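Local coordinates for aldehyde dehydrogenase (Trypanosoma brucei, PDB 5MYP), which probably oxidises aldehydes to carboxylic acids with NAD+ as the electron acceptor, at residues E116-V121 and A144-V149; L139-A144 and E451-R456; I150-L155 and V176-G181; I253-T258 and F367-P372; T258-D263 and P392-V397. All coordinates share one frame; numbering follows the deposited sequence. Where two conformers were deposited one is given.

Interaction 1 (E116-V121 and A144-V149)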
# COMPACT_ATOMS: atom_id res chain seq x y z
N GLU A 116 2.02 15.01 -0.74
CA GLU A 116 1.58 15.59 -2.02
C GLU A 116 0.42 14.77 -2.62
O GLU A 116 0.31 13.57 -2.35
CB GLU A 116 2.74 15.68 -3.01
CG GLU A 116 3.38 14.35 -3.39
CD GLU A 116 4.40 14.45 -4.52
OE1 GLU A 116 4.66 15.56 -5.03
OE2 GLU A 116 4.95 13.40 -4.91
N PRO A 117 -0.43 15.42 -3.43
CA PRO A 117 -1.48 14.67 -4.13
C PRO A 117 -0.92 13.65 -5.12
O PRO A 117 0.21 13.79 -5.57
CB PRO A 117 -2.26 15.76 -4.88
CG PRO A 117 -1.94 17.03 -4.19
CD PRO A 117 -0.55 16.88 -3.66
N LEU A 118 -1.73 12.64 -5.44
CA LEU A 118 -1.36 11.59 -6.39
C LEU A 118 -1.74 11.94 -7.83
O LEU A 118 -0.94 11.74 -8.75
CB LEU A 118 -2.01 10.27 -5.99
CG LEU A 118 -1.52 9.65 -4.68
CD1 LEU A 118 -2.43 8.51 -4.26
CD2 LEU A 118 -0.07 9.19 -4.80
N GLY A 119 -2.95 12.45 -8.02
CA GLY A 119 -3.47 12.75 -9.35
C GLY A 119 -4.96 12.51 -9.45
O GLY A 119 -5.73 13.20 -8.77
N VAL A 120 -5.36 11.55 -10.28
CA VAL A 120 -6.77 11.17 -10.42
C VAL A 120 -7.01 9.84 -9.71
O VAL A 120 -6.30 8.86 -9.96
CB VAL A 120 -7.22 11.08 -11.89
CG1 VAL A 120 -8.73 10.98 -11.99
CG2 VAL A 120 -6.72 12.29 -12.68
N VAL A 121 -8.02 9.82 -8.84
CA VAL A 121 -8.40 8.63 -8.08
C VAL A 121 -9.70 8.06 -8.65
O VAL A 121 -10.65 8.80 -8.88
CB VAL A 121 -8.60 8.97 -6.59
CG1 VAL A 121 -9.08 7.74 -5.80
CG2 VAL A 121 -7.31 9.54 -6.00
N ALA A 144 -7.16 15.23 -0.04
CA ALA A 144 -5.74 15.08 -0.39
C ALA A 144 -5.31 15.81 -1.67
O ALA A 144 -4.16 15.68 -2.09
CB ALA A 144 -5.39 13.59 -0.50
N GLY A 145 -6.21 16.57 -2.29
CA GLY A 145 -5.87 17.41 -3.44
C GLY A 145 -5.89 16.69 -4.78
O GLY A 145 -5.32 17.18 -5.76
N ASN A 146 -6.55 15.54 -4.84
CA ASN A 146 -6.73 14.80 -6.09
C ASN A 146 -8.01 15.26 -6.77
O ASN A 146 -8.85 15.93 -6.16
CB ASN A 146 -6.83 13.31 -5.80
CG ASN A 146 -5.62 12.78 -5.06
OD1 ASN A 146 -4.51 12.72 -5.61
ND2 ASN A 146 -5.81 12.41 -3.80
N THR A 147 -8.14 14.92 -8.05
CA THR A 147 -9.44 14.85 -8.69
C THR A 147 -9.83 13.38 -8.72
O THR A 147 -9.03 12.51 -8.36
CB THR A 147 -9.44 15.47 -10.10
OG1 THR A 147 -8.52 14.77 -10.94
CG2 THR A 147 -9.04 16.94 -10.03
N ALA A 148 -11.06 13.09 -9.12
CA ALA A 148 -11.58 11.73 -9.01
C ALA A 148 -12.60 11.38 -10.06
O ALA A 148 -13.24 12.26 -10.63
CB ALA A 148 -12.17 11.51 -7.62
N VAL A 149 -12.72 10.08 -10.32
CA VAL A 149 -13.83 9.51 -11.08
C VAL A 149 -14.52 8.50 -10.17
O VAL A 149 -13.86 7.69 -9.53
CB VAL A 149 -13.35 8.84 -12.38
CG1 VAL A 149 -14.52 8.16 -13.09
CG2 VAL A 149 -12.69 9.87 -13.29
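Asn-146 OD1 takes two backbone N-H groups from segment 116-121, and beyond it the two segments run on as parallel strands. They are the first and second strands, 110-124 and 147-151, of a right-handed beta-alpha-beta crossover through helix 132-143, part of the Rossmann-like domain of the aldehyde dehydrogenase fold. OD1 accepts from Leu-118 N at 2.8 Å and from Gly-119 N at 2.9 Å. Both donors lie in the plane of the amide carbonyl, but the Gly-119 bond is nearly straight, 171° at the hydrogen, and the Leu-118 bond clearly bent, 136°. With CG anti to its own carbonyl carbon (chi1 -58°), Asn-146 turns its amide toward the break in strand 110-124 at Leu-118 and Gly-119, so a side chain supplies the pairing just before the regular ladder starts. The ladder follows with Thr-147 N to Gly-119 O, Val-121 N to Thr-147 O at 2.9 Å, and Val-149 N to Val-121 O at 2.8 Å. Val-121 CG2 packs 3.8 Å from Asn-146 CG, while on the other face of the sheet Val-120 CG2 meets Thr-147 OG1, whose own hydrogen-bond partner is Cys-24 O.

Further out, the amide's ND2 bonds to Ala-141 O and Phe-453 O, and these bonds, with those at OD1, help fix its rotation. Gly-145, with positive phi, closes helix 132-143 in a Schellman motif; a CB there would run into the Pro-117 ring. That ring lies against the turn, Pro-117 CG 3.3 Å from Ala-144 O.

Interaction 2 (L139-A144 and E451-R456)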
# COMPACT_ATOMS: atom_id res chain seq x y z
N LEU A 139 -14.55 11.78 -0.50
CA LEU A 139 -14.22 12.89 0.41
C LEU A 139 -12.74 12.90 0.77
O LEU A 139 -12.08 13.94 0.71
CB LEU A 139 -15.06 12.82 1.69
CG LEU A 139 -16.55 13.12 1.53
CD1 LEU A 139 -17.31 12.68 2.77
CD2 LEU A 139 -16.77 14.60 1.26
N GLY A 140 -12.22 11.72 1.11
CA GLY A 140 -10.80 11.54 1.39
C GLY A 140 -9.88 11.87 0.23
O GLY A 140 -8.86 12.54 0.41
N ALA A 141 -10.24 11.41 -0.97
CA ALA A 141 -9.44 11.67 -2.17
C ALA A 141 -9.36 13.17 -2.48
O ALA A 141 -8.30 13.68 -2.84
CB ALA A 141 -10.00 10.91 -3.37
N LEU A 142 -10.49 13.87 -2.32
CA LEU A 142 -10.54 15.31 -2.58
C LEU A 142 -9.84 16.13 -1.49
O LEU A 142 -9.24 17.16 -1.78
CB LEU A 142 -12.00 15.76 -2.75
CG LEU A 142 -12.74 15.13 -3.93
CD1 LEU A 142 -14.23 15.41 -3.86
CD2 LEU A 142 -12.16 15.60 -5.26
N ALA A 143 -9.90 15.65 -0.24
CA ALA A 143 -9.16 16.27 0.87
C ALA A 143 -7.64 16.27 0.63
O ALA A 143 -6.95 17.22 1.04
CB ALA A 143 -9.49 15.57 2.19
N ALA A 144 -7.16 15.23 -0.04
CA ALA A 144 -5.74 15.08 -0.39
C ALA A 144 -5.31 15.81 -1.67
O ALA A 144 -4.16 15.68 -2.09
CB ALA A 144 -5.39 13.59 -0.50
N GLU A 451 -3.85 10.03 4.07
CA GLU A 451 -2.59 9.32 3.84
C GLU A 451 -2.66 8.38 2.64
O GLU A 451 -1.76 8.39 1.80
CB GLU A 451 -2.16 8.56 5.10
CG GLU A 451 -1.71 9.48 6.22
CD GLU A 451 -1.44 8.74 7.53
OE1 GLU A 451 -1.61 7.51 7.60
OE2 GLU A 451 -1.05 9.42 8.50
N THR A 452 -3.74 7.61 2.54
CA THR A 452 -3.94 6.68 1.42
C THR A 452 -3.96 7.37 0.06
O THR A 452 -3.40 6.86 -0.90
CB THR A 452 -5.23 5.85 1.62
OG1 THR A 452 -5.04 4.98 2.73
CG2 THR A 452 -5.57 4.99 0.39
N PHE A 453 -4.59 8.55 -0.02
CA PHE A 453 -4.70 9.30 -1.27
C PHE A 453 -3.62 10.38 -1.46
O PHE A 453 -3.77 11.27 -2.30
CB PHE A 453 -6.11 9.88 -1.39
CG PHE A 453 -7.21 8.84 -1.36
CD1 PHE A 453 -7.24 7.83 -2.31
CD2 PHE A 453 -8.20 8.87 -0.39
CE1 PHE A 453 -8.24 6.87 -2.29
CE2 PHE A 453 -9.20 7.92 -0.36
CZ PHE A 453 -9.23 6.91 -1.32
N SER A 454 -2.52 10.28 -0.71
CA SER A 454 -1.36 11.16 -0.83
C SER A 454 -0.10 10.34 -1.02
O SER A 454 -0.06 9.14 -0.71
CB SER A 454 -1.18 12.01 0.43
OG SER A 454 -2.27 12.88 0.66
N HIS A 455 0.94 10.99 -1.53
CA HIS A 455 2.27 10.42 -1.54
C HIS A 455 3.09 11.09 -0.44
O HIS A 455 3.23 12.31 -0.43
CB HIS A 455 2.95 10.63 -2.90
CG HIS A 455 4.38 10.23 -2.91
ND1 HIS A 455 4.82 9.09 -2.27
CD2 HIS A 455 5.48 10.79 -3.47
CE1 HIS A 455 6.12 8.97 -2.44
NE2 HIS A 455 6.55 9.99 -3.16
N ARG A 456 3.60 10.29 0.49
CA ARG A 456 4.51 10.77 1.52
C ARG A 456 5.91 10.86 0.90
O ARG A 456 6.50 9.85 0.56
CB ARG A 456 4.51 9.83 2.74
CG ARG A 456 5.38 10.31 3.89
CD ARG A 456 5.27 9.39 5.09
NE ARG A 456 5.56 8.01 4.76
CZ ARG A 456 5.39 6.98 5.59
NH1 ARG A 456 4.95 7.15 6.83
NH2 ARG A 456 5.69 5.75 5.17
O HOH W 1 -1.92 15.38 -0.45
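The Phe-453 ring has a methyl group over each face: Ala-141 CB on one, Thr-452 CG2 from its own segment on the other, both displaced toward the rim. The first is a CH-pi contact, with Ala-141 CB 4.1 Å from the ring centroid and only 13° off the normal. The ring also comes close to the helix backbone, Phe-453 CD2 lying 3.3 Å from Ala-141 N and approaching Gly-140 C obliquely. Gly-140 has no CB to stand between helix 132-143 and the ring, where one would be tight against CE2. Beyond the two segments, His-196 stacks edge-to-face with the phenyl group and Val-121 packs on it.

Phe-453 is the first residue past helix 447-452, on the way into strand 454-461, so the contact joins that junction to the C-terminal end of helix 132-143. Here Ala-144 CB sits 3.4 Å from Phe-453 O and equally close to Ser-454 OG. A water donates to both Ala-144 O and Ser-454 OG, at 2.8 Å each, and Ser-454 OG is also bonded to Phe-450 O. No direct hydrogen bond crosses between the segments: the fit rests on dispersion and CH-pi contact, and the polar links run through one water and, from outside the segments, Asn-146 ND2.

Interaction 3 (I150-L155 and V176-G181)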
# COMPACT_ATOMS: atom_id res chain seq x y z
N ILE A 150 -15.85 8.57 -10.10
CA ILE A 150 -16.63 7.62 -9.31
C ILE A 150 -17.45 6.71 -10.21
O ILE A 150 -17.92 7.14 -11.27
CB ILE A 150 -17.52 8.30 -8.24
CG1 ILE A 150 -18.58 9.22 -8.87
CG2 ILE A 150 -16.66 9.08 -7.26
CD1 ILE A 150 -19.63 9.68 -7.88
N LYS A 151 -17.61 5.46 -9.78
CA LYS A 151 -18.35 4.46 -10.53
C LYS A 151 -19.41 3.84 -9.60
O LYS A 151 -19.11 2.88 -8.88
CB LYS A 151 -17.39 3.43 -11.13
CG LYS A 151 -17.98 2.60 -12.27
CD LYS A 151 -18.61 1.31 -11.75
CE LYS A 151 -19.93 1.02 -12.41
NZ LYS A 151 -20.69 -0.01 -11.64
N PRO A 152 -20.63 4.41 -9.59
CA PRO A 152 -21.69 3.86 -8.73
C PRO A 152 -22.10 2.45 -9.12
O PRO A 152 -22.09 2.10 -10.31
CB PRO A 152 -22.86 4.83 -8.96
CG PRO A 152 -22.23 6.09 -9.42
CD PRO A 152 -21.07 5.64 -10.26
N SER A 153 -22.47 1.65 -8.12
CA SER A 153 -22.96 0.29 -8.36
C SER A 153 -24.30 0.32 -9.10
O SER A 153 -25.21 1.08 -8.73
CB SER A 153 -23.12 -0.48 -7.06
OG SER A 153 -23.69 -1.75 -7.31
N GLU A 154 -24.42 -0.52 -10.13
CA GLU A 154 -25.67 -0.66 -10.88
C GLU A 154 -26.76 -1.41 -10.09
O GLU A 154 -27.93 -1.34 -10.46
CB GLU A 154 -25.41 -1.30 -12.26
CG GLU A 154 -25.23 -2.82 -12.30
CD GLU A 154 -23.79 -3.27 -12.08
OE1 GLU A 154 -23.03 -2.59 -11.35
OE2 GLU A 154 -23.44 -4.33 -12.65
N LEU A 155 -26.37 -2.11 -9.02
CA LEU A 155 -27.32 -2.81 -8.14
C LEU A 155 -27.94 -1.91 -7.05
O LEU A 155 -28.66 -2.41 -6.19
CB LEU A 155 -26.66 -4.05 -7.51
CG LEU A 155 -26.38 -5.23 -8.45
CD1 LEU A 155 -25.05 -5.08 -9.19
CD2 LEU A 155 -26.37 -6.54 -7.67
N VAL A 176 -14.84 15.92 -10.13
CA VAL A 176 -15.42 14.58 -9.90
C VAL A 176 -16.22 14.11 -11.12
O VAL A 176 -17.36 14.54 -11.32
CB VAL A 176 -16.31 14.52 -8.64
CG1 VAL A 176 -16.85 13.11 -8.42
CG2 VAL A 176 -15.54 14.99 -7.42
N GLY A 177 -15.62 13.24 -11.92
CA GLY A 177 -16.31 12.62 -13.05
C GLY A 177 -17.13 11.43 -12.59
O GLY A 177 -16.85 10.84 -11.55
N ILE A 178 -18.16 11.09 -13.36
CA ILE A 178 -19.04 9.96 -13.03
C ILE A 178 -19.14 9.02 -14.22
O ILE A 178 -19.39 9.46 -15.35
CB ILE A 178 -20.45 10.42 -12.60
CG1 ILE A 178 -20.37 11.46 -11.46
CG2 ILE A 178 -21.29 9.22 -12.18
CD1 ILE A 178 -21.70 12.09 -11.09
N VAL A 179 -18.93 7.73 -13.98
CA VAL A 179 -19.15 6.68 -14.98
C VAL A 179 -20.23 5.75 -14.42
O VAL A 179 -20.05 5.17 -13.36
CB VAL A 179 -17.86 5.90 -15.30
CG1 VAL A 179 -18.16 4.72 -16.23
CG2 VAL A 179 -16.83 6.81 -15.93
N ASN A 180 -21.33 5.61 -15.16
CA ASN A 180 -22.44 4.76 -14.76
C ASN A 180 -22.53 3.55 -15.69
O ASN A 180 -22.31 3.67 -16.89
CB ASN A 180 -23.76 5.55 -14.80
CG ASN A 180 -24.00 6.36 -13.52
OD1 ASN A 180 -24.07 5.78 -12.45
ND2 ASN A 180 -24.12 7.68 -13.64
N GLY A 181 -22.83 2.39 -15.10
CA GLY A 181 -23.05 1.16 -15.86
C GLY A 181 -22.61 -0.08 -15.12
O GLY A 181 -22.35 -0.04 -13.92
O HOH W 2 -23.82 2.93 -12.30
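Ile-150 pairs with Ile-178 in a short parallel ladder, Ile-150 N bonding to Gly-177 O at 2.9 Å and Val-179 N returning to Ile-150 O in an almost straight bond of 174°. The two isoleucine side chains lie side by side on one face of the sheet, Ile-150 CG1 being 3.9 Å from Ile-178 CG1. Ile-150 carries CG1 between its backbone N and carbonyl carbon (chi1 62°), which sets that branch beside Ile-178 and leaves CG2 to meet Val-176 CG1.

Beyond this bridge Lys-151, the last residue of strand 147-151, makes the link. Its chain bends at chi2 and chi3, with CG near Val-179 O, and brings Lys-151 NZ 2.8 Å from Gly-181 O. Lys-151 NZ also donates to Pro-152 O at 2.9 Å, coming from well above that carbonyl's plane, and forms a longer salt bridge of 3.5 Å with Glu-154 OE1. One ammonium group thus ties both segments together beyond the paired residues, its charge probably eased by the carboxylate. A water reinforces the join, donating to Pro-152 O and Asn-180 OD1 and accepting from Gly-181 N; Asn-180 ND2 turns to Thr-164 OG1.

These are the two strands of the beta-alpha-beta unit 147-151, 157-170, 176-178, and the connecting helix packs through Leu-167 on Ile-150, Val-176 and Ile-178. Helix 132-143 adds Leu-138 against Ile-150 and Val-176, while helix 183-191 sets Thr-186 on Lys-151 and Val-189 on Val-179.

Interaction 4 (I253-T258 and F367-P372)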
# COMPACT_ATOMS: atom_id res chain seq x y z
N ILE A 253 -29.36 -5.28 10.53
CA ILE A 253 -29.10 -4.13 9.65
C ILE A 253 -28.79 -4.59 8.22
O ILE A 253 -28.00 -5.52 8.02
CB ILE A 253 -28.00 -3.17 10.18
CG1 ILE A 253 -26.64 -3.87 10.34
CG2 ILE A 253 -28.44 -2.53 11.49
CD1 ILE A 253 -25.54 -2.96 10.82
N ASN A 254 -29.49 -3.99 7.26
CA ASN A 254 -29.38 -4.34 5.84
C ASN A 254 -29.64 -5.83 5.52
O ASN A 254 -29.15 -6.35 4.51
CB ASN A 254 -28.02 -3.88 5.30
CG ASN A 254 -28.07 -3.44 3.85
OD1 ASN A 254 -29.05 -2.86 3.39
ND2 ASN A 254 -26.99 -3.70 3.12
N ALA A 255 -30.44 -6.49 6.36
CA ALA A 255 -30.72 -7.93 6.25
C ALA A 255 -29.44 -8.78 6.13
O ALA A 255 -29.36 -9.69 5.30
CB ALA A 255 -31.66 -8.19 5.08
N GLY A 256 -28.44 -8.46 6.96
CA GLY A 256 -27.18 -9.20 7.01
C GLY A 256 -26.14 -8.85 5.95
O GLY A 256 -25.02 -9.36 5.99
N GLN A 257 -26.49 -7.96 5.02
CA GLN A 257 -25.68 -7.68 3.83
C GLN A 257 -24.70 -6.55 4.13
O GLN A 257 -24.82 -5.44 3.61
CB GLN A 257 -26.58 -7.38 2.63
CG GLN A 257 -27.44 -8.57 2.22
CD GLN A 257 -28.62 -8.22 1.35
OE1 GLN A 257 -28.76 -8.73 0.24
NE2 GLN A 257 -29.50 -7.36 1.85
N THR A 258 -23.75 -6.86 5.00
CA THR A 258 -22.72 -5.93 5.46
C THR A 258 -21.41 -6.71 5.51
O THR A 258 -21.38 -7.85 6.01
CB THR A 258 -23.05 -5.37 6.86
OG1 THR A 258 -24.40 -4.90 6.89
CG2 THR A 258 -22.11 -4.23 7.26
N PHE A 367 -23.28 -13.13 3.98
CA PHE A 367 -23.78 -11.85 3.48
C PHE A 367 -25.31 -11.85 3.43
O PHE A 367 -25.93 -11.52 2.42
CB PHE A 367 -23.15 -11.54 2.11
CG PHE A 367 -22.92 -10.08 1.88
CD1 PHE A 367 -21.88 -9.43 2.52
CD2 PHE A 367 -23.73 -9.35 1.01
CE1 PHE A 367 -21.65 -8.07 2.32
CE2 PHE A 367 -23.49 -7.99 0.80
CZ PHE A 367 -22.45 -7.36 1.46
N GLY A 368 -25.90 -12.25 4.55
CA GLY A 368 -27.34 -12.41 4.64
C GLY A 368 -27.80 -12.77 6.04
O GLY A 368 -26.99 -12.84 6.96
N PRO A 369 -29.12 -13.01 6.21
CA PRO A 369 -29.67 -13.23 7.55
C PRO A 369 -29.41 -14.60 8.23
O PRO A 369 -30.01 -14.87 9.27
CB PRO A 369 -31.19 -13.04 7.33
CG PRO A 369 -31.30 -12.28 6.05
CD PRO A 369 -30.19 -12.81 5.22
N ILE A 370 -28.53 -15.44 7.69
CA ILE A 370 -28.24 -16.75 8.28
C ILE A 370 -27.06 -16.63 9.25
O ILE A 370 -26.00 -16.13 8.88
CB ILE A 370 -27.91 -17.82 7.21
CG1 ILE A 370 -28.96 -17.83 6.08
CG2 ILE A 370 -27.75 -19.20 7.84
CD1 ILE A 370 -30.40 -17.96 6.55
N LEU A 371 -27.26 -17.10 10.49
CA LEU A 371 -26.24 -17.08 11.53
C LEU A 371 -25.96 -18.49 12.07
O LEU A 371 -26.67 -18.97 12.96
CB LEU A 371 -26.66 -16.15 12.68
CG LEU A 371 -25.60 -15.81 13.73
CD1 LEU A 371 -24.53 -14.88 13.16
CD2 LEU A 371 -26.25 -15.16 14.95
N PRO A 372 -24.94 -19.17 11.51
CA PRO A 372 -24.47 -20.43 12.10
C PRO A 372 -23.91 -20.24 13.50
O PRO A 372 -23.23 -19.25 13.77
CB PRO A 372 -23.35 -20.86 11.14
CG PRO A 372 -23.70 -20.23 9.85
CD PRO A 372 -24.26 -18.89 10.24
O HOH W 3 -24.15 -11.80 7.08
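Phe-367 lays one face of its ring over the backbone of Gln-257 and Thr-258, and the Gln-257 side chain crosses it at about a right angle, their flat groups turned 63° apart. Thr-258 N stands 3.6 Å above the Phe-367 ring plane near the rim, and Phe-367 CE2 lies 3.6 Å from Gln-257 CB. The Gln-257 chain then runs out extended, Gln-257 CG 3.3 Å from Phe-367 O. At its end NE2 donates to Asn-254 O in a bond of 176°, while Asn-254 ND2 returns to Gln-257 O at 2.8 Å. Asn-254 O also accepts from Gln-257 N, the two donors arriving from opposite faces of its plane. Outside the segments, Gln-257 NE2 also bonds to Arg-315 O, and OE1 accepts from Val-317 N.

Gln-257 centres an inverse gamma turn in the loop that leads from helix 240-252 to the predicted catalytic Cys-259, whose side chain lies about 4 Å from that of Phe-367. Segment 367-372 enters strand 370-376 of the catalytic domain; its first residues, 367-369, run roughly antiparallel to 255-258 (152°). Gly-256 CA and Gly-368 CA are 4.0 Å apart; a CB on Gly-256 would strike Gly-368 O. A water donates to Gly-256 O and accepts from Gly-368 N. At the far end Pro-369 CD rests 3.2 Å from Ala-255 O.

Interaction 5 (T258-D263 and P392-V397)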
# COMPACT_ATOMS: atom_id res chain seq x y z
N THR A 258 -23.75 -6.86 5.00
CA THR A 258 -22.72 -5.93 5.46
C THR A 258 -21.41 -6.71 5.51
O THR A 258 -21.38 -7.85 6.01
CB THR A 258 -23.05 -5.37 6.86
OG1 THR A 258 -24.40 -4.90 6.89
CG2 THR A 258 -22.11 -4.23 7.26
N CYS A 259 -20.33 -6.10 5.02
CA CYS A 259 -19.00 -6.74 4.99
C CYS A 259 -18.41 -7.03 6.37
O CYS A 259 -17.51 -7.86 6.49
CB CYS A 259 -18.03 -5.87 4.19
SG CYS A 259 -18.30 -5.99 2.41
N ILE A 260 -18.93 -6.36 7.39
CA ILE A 260 -18.52 -6.55 8.79
C ILE A 260 -19.68 -7.09 9.66
O ILE A 260 -19.65 -7.01 10.88
CB ILE A 260 -17.94 -5.24 9.39
CG1 ILE A 260 -18.91 -4.06 9.24
CG2 ILE A 260 -16.60 -4.92 8.73
CD1 ILE A 260 -18.46 -2.79 9.93
N ALA A 261 -20.70 -7.67 9.02
CA ALA A 261 -21.80 -8.30 9.76
C ALA A 261 -21.26 -9.51 10.51
O ALA A 261 -20.30 -10.13 10.05
CB ALA A 261 -22.92 -8.72 8.82
N PRO A 262 -21.86 -9.85 11.66
CA PRO A 262 -21.51 -11.13 12.28
C PRO A 262 -21.92 -12.26 11.35
O PRO A 262 -23.10 -12.42 11.04
CB PRO A 262 -22.32 -11.12 13.59
CG PRO A 262 -23.40 -10.13 13.40
CD PRO A 262 -22.90 -9.12 12.42
N ASP A 263 -20.93 -13.01 10.85
CA ASP A 263 -21.18 -14.04 9.85
C ASP A 263 -21.60 -15.32 10.55
O ASP A 263 -22.60 -15.92 10.18
CB ASP A 263 -19.94 -14.27 8.99
CG ASP A 263 -20.19 -15.26 7.87
OD1 ASP A 263 -20.12 -16.48 8.13
OD2 ASP A 263 -20.44 -14.83 6.72
N PRO A 392 -10.78 -12.39 7.91
CA PRO A 392 -12.00 -11.60 7.73
C PRO A 392 -11.77 -10.12 8.01
O PRO A 392 -10.79 -9.75 8.64
CB PRO A 392 -12.94 -12.19 8.78
CG PRO A 392 -12.03 -12.58 9.89
CD PRO A 392 -10.72 -12.96 9.27
N LEU A 393 -12.70 -9.30 7.54
CA LEU A 393 -12.62 -7.85 7.74
C LEU A 393 -12.77 -7.47 9.22
O LEU A 393 -12.16 -6.50 9.68
CB LEU A 393 -13.69 -7.14 6.90
CG LEU A 393 -13.62 -5.62 6.80
CD1 LEU A 393 -12.25 -5.15 6.31
CD2 LEU A 393 -14.71 -5.11 5.88
N ALA A 394 -13.59 -8.22 9.96
CA ALA A 394 -13.78 -7.98 11.39
C ALA A 394 -13.73 -9.29 12.16
O ALA A 394 -14.00 -10.36 11.62
CB ALA A 394 -15.10 -7.27 11.63
N LEU A 395 -13.35 -9.20 13.43
CA LEU A 395 -13.42 -10.31 14.37
C LEU A 395 -13.98 -9.76 15.67
O LEU A 395 -13.53 -8.72 16.15
CB LEU A 395 -12.03 -10.92 14.59
CG LEU A 395 -11.91 -12.10 15.57
CD1 LEU A 395 -10.85 -13.09 15.12
CD2 LEU A 395 -11.63 -11.64 16.99
N TYR A 396 -14.95 -10.46 16.24
CA TYR A 396 -15.66 -9.99 17.42
C TYR A 396 -15.50 -10.99 18.56
O TYR A 396 -15.61 -12.20 18.35
CB TYR A 396 -17.14 -9.81 17.08
CG TYR A 396 -17.38 -8.87 15.91
CD1 TYR A 396 -16.87 -7.57 15.93
CD2 TYR A 396 -18.11 -9.27 14.79
CE1 TYR A 396 -17.08 -6.70 14.87
CE2 TYR A 396 -18.33 -8.40 13.73
CZ TYR A 396 -17.81 -7.12 13.78
OH TYR A 396 -18.03 -6.24 12.75
N VAL A 397 -15.20 -10.48 19.76
CA VAL A 397 -15.02 -11.32 20.95
C VAL A 397 -15.87 -10.76 22.09
O VAL A 397 -15.69 -9.61 22.48
CB VAL A 397 -13.54 -11.36 21.40
CG1 VAL A 397 -13.37 -12.30 22.60
CG2 VAL A 397 -12.64 -11.78 20.25
O HOH W 4 -15.62 -9.99 6.79
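Tyr-396 OH donates to Ile-260 O across 2.6 Å, the shortest polar bond between the two segments. It lies in the plane of the carbonyl and on a lone pair, and the acceptor in turn sits at the edge of the phenol ring, in its plane. Tyr-396 carries CG anti to its carbonyl carbon (chi1 -56°), which sends the hydroxyl from strand 395-398 to the loop; Val-423 N makes a weak bond to the same hydroxyl oxygen.

The loop turns here in a type I beta turn from Thr-258 to Ala-261, with Cys-259, the predicted nucleophile of the aldehyde dehydrogenase active site, inside it. Leu-393 closes on this turn with one methyl: Leu-393 CD2 presses tightly on Ile-260 CG2 at 3.4 Å and touches Cys-259 CB at 3.8 Å. Ala-394 CB, next to Leu-393, meets Ile-260 CG2 at 4.0 Å. A water accepts from Leu-393 N and lies 2.9 Å from Cys-259 O. The Leu-393 side chain also comes within about 4 Å of that of Glu-223, the other predicted catalytic residue.

A single short hydrogen bond to the carbonyl of Ile-260, the residue after Cys-259, together with apolar contact at the cysteine's own CB, would help fix the turn.

How the interactions relate
Interactions 1, 2 and 3 belong to one sheet and touch one another pairwise. Interactions 1 and 2, with centres 7 Å apart, share Ala-144, and the Glu-116 O to His-455 N pair at 2.8 Å probably bonds them. Interaction 3 uses the later part of strand 147-151 and pairs it with 176-178, its centre about 17 Å from that of interaction 1. Interactions 4 and 5 reach the other sheet, that of the catalytic domain, with centres 11 Å apart, and share Thr-258; Phe-367 CE1 packs 3.6 Å from Cys-259 N, at the predicted active site. The two groups do not touch: interactions 3 and 4 come closest, about 9 Å between nearest atoms, though Phe-453 lies about 8 Å from Glu-223, side chain to side chain.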